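Local atomic coordinates of proteolytically activated form of PPO4 Tyrosinase (PDB entry 4OUA), a protein that uses a pair of copper ions to hydroxylate monophenols to o-diphenols and oxidise these to reactive o-quinones, the first step of melanin synthesis. Residues D141-L146 with D275-L280. Numbering follows the deposited sequence.
Sequences DEIIKL and DPIFWL
I143 lies against I277 and L280, joining the short helix 141-144 to the N-terminal part of helix 277-295, a helix of the four-helix bundle that holds the two coppers in tyrosinases. The contact is small, buried and apolar; I143 uses both branches. Its CG2, anti to the backbone N, comes obliquely across the end of I277, 4.1 Å from I277 CD1 and equally near I277 CG1, and just reaches L280 CD2. I143 CD1 meets L280 tip to tip, 3.7 Å from L280 CD2. CG1 of I277 is roughly anti to its backbone N (chi1 -159°) and the chain runs on extended, bringing CG1 and CD1 against I143 CG2. I18 touches both I143 and L280. On the far side of helix 277-295, F278 meets the rings of the copper ligands H56 and H282, which places the contact a layer away from the metals, the I277 side chain about 10 Å from a copper ion. R191 links the two segments, donating to I143 O and salt-bridging D275. The same carboxylate caps the turn leading into the helix: D275 OD1 accepts from I277 N at 3.1 Å, nearly straight at 171°, on its anti side and 28° out of the carboxylate plane.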
# COMPACT_ATOMS: atom_id res chain seq x y z
N ASP A 141 -9.45 -13.17 9.19
CA ASP A 141 -10.07 -14.04 8.20
C ASP A 141 -10.72 -13.24 7.08
O ASP A 141 -10.80 -13.71 5.94
CB ASP A 141 -11.11 -14.94 8.87
CG ASP A 141 -10.51 -15.82 9.95
OD1 ASP A 141 -9.27 -15.97 9.97
OD2 ASP A 141 -11.27 -16.37 10.77
N GLU A 142 -11.17 -12.03 7.39
CA GLU A 142 -11.80 -11.17 6.41
C GLU A 142 -10.85 -10.81 5.27
O GLU A 142 -11.28 -10.47 4.17
CB GLU A 142 -12.31 -9.88 7.07
CG GLU A 142 -13.45 -10.08 8.06
CD GLU A 142 -12.98 -10.62 9.39
OE1 GLU A 142 -11.80 -11.02 9.49
OE2 GLU A 142 -13.79 -10.64 10.35
N ILE A 143 -9.56 -10.91 5.54
CA ILE A 143 -8.54 -10.48 4.59
C ILE A 143 -7.97 -11.64 3.77
O ILE A 143 -7.53 -11.45 2.64
CB ILE A 143 -7.38 -9.77 5.31
CG1 ILE A 143 -7.90 -8.55 6.06
CG2 ILE A 143 -6.30 -9.36 4.32
CD1 ILE A 143 -8.61 -7.54 5.18
N ILE A 144 -7.99 -12.84 4.34
CA ILE A 144 -7.25 -13.95 3.76
C ILE A 144 -8.09 -15.21 3.51
O ILE A 144 -7.72 -16.03 2.67
CB ILE A 144 -6.07 -14.34 4.67
CG1 ILE A 144 -5.10 -15.27 3.94
CG2 ILE A 144 -6.56 -14.97 5.96
CD1 ILE A 144 -4.51 -14.66 2.68
N LYS A 145 -9.20 -15.37 4.23
CA LYS A 145 -9.93 -16.64 4.19
C LYS A 145 -11.41 -16.52 3.83
O LYS A 145 -11.92 -17.30 3.02
CB LYS A 145 -9.79 -17.35 5.54
CG LYS A 145 -10.50 -18.69 5.61
CD LYS A 145 -9.98 -19.53 6.77
CE LYS A 145 -10.14 -18.81 8.10
NZ LYS A 145 -9.61 -19.63 9.24
N LEU A 146 -12.11 -15.56 4.42
CA LEU A 146 -13.56 -15.45 4.25
C LEU A 146 -13.99 -15.06 2.83
O LEU A 146 -13.81 -13.92 2.41
CB LEU A 146 -14.13 -14.43 5.24
CG LEU A 146 -14.11 -14.84 6.71
CD1 LEU A 146 -14.61 -13.71 7.59
CD2 LEU A 146 -14.95 -16.09 6.92
N ASP A 275 -3.19 -7.27 -6.65
CA ASP A 275 -3.70 -7.99 -5.49
C ASP A 275 -4.12 -6.99 -4.41
O ASP A 275 -3.30 -6.20 -3.94
CB ASP A 275 -2.65 -8.96 -4.95
CG ASP A 275 -3.24 -9.96 -3.96
OD1 ASP A 275 -4.11 -9.58 -3.15
OD2 ASP A 275 -2.82 -11.14 -4.00
N PRO A 276 -5.40 -7.01 -4.03
CA PRO A 276 -5.99 -6.08 -3.05
C PRO A 276 -5.21 -5.98 -1.74
O PRO A 276 -5.25 -4.94 -1.08
CB PRO A 276 -7.38 -6.68 -2.80
CG PRO A 276 -7.70 -7.39 -4.07
CD PRO A 276 -6.40 -7.96 -4.55
N ILE A 277 -4.50 -7.04 -1.36
CA ILE A 277 -3.76 -7.04 -0.11
C ILE A 277 -2.49 -6.20 -0.22
O ILE A 277 -1.83 -5.91 0.77
CB ILE A 277 -3.38 -8.48 0.32
CG1 ILE A 277 -3.09 -8.52 1.83
CG2 ILE A 277 -2.19 -8.98 -0.47
CD1 ILE A 277 -2.73 -9.89 2.34
N PHE A 278 -2.16 -5.81 -1.45
CA PHE A 278 -0.99 -4.99 -1.72
C PHE A 278 -1.06 -3.65 -0.99
O PHE A 278 -0.04 -3.12 -0.55
CB PHE A 278 -0.85 -4.76 -3.23
CG PHE A 278 0.20 -3.75 -3.61
CD1 PHE A 278 1.51 -4.15 -3.86
CD2 PHE A 278 -0.12 -2.41 -3.74
CE1 PHE A 278 2.47 -3.23 -4.21
CE2 PHE A 278 0.84 -1.48 -4.09
CZ PHE A 278 2.14 -1.89 -4.33
N TRP A 279 -2.27 -3.12 -0.86
CA TRP A 279 -2.47 -1.79 -0.28
C TRP A 279 -2.43 -1.81 1.24
O TRP A 279 -1.99 -0.84 1.87
CB TRP A 279 -3.79 -1.21 -0.78
CG TRP A 279 -3.89 -1.19 -2.27
CD1 TRP A 279 -4.58 -2.06 -3.06
CD2 TRP A 279 -3.25 -0.26 -3.16
NE1 TRP A 279 -4.42 -1.73 -4.38
CE2 TRP A 279 -3.61 -0.63 -4.47
CE3 TRP A 279 -2.42 0.85 -2.97
CZ2 TRP A 279 -3.17 0.08 -5.59
CZ3 TRP A 279 -1.98 1.54 -4.08
CH2 TRP A 279 -2.36 1.16 -5.37
N LEU A 280 -2.89 -2.92 1.82
CA LEU A 280 -2.83 -3.08 3.26
C LEU A 280 -1.38 -3.23 3.71
O LEU A 280 -1.00 -2.79 4.80
CB LEU A 280 -3.65 -4.29 3.71
CG LEU A 280 -5.17 -4.11 3.69
CD1 LEU A 280 -5.68 -4.08 2.26
CD2 LEU A 280 -5.86 -5.22 4.48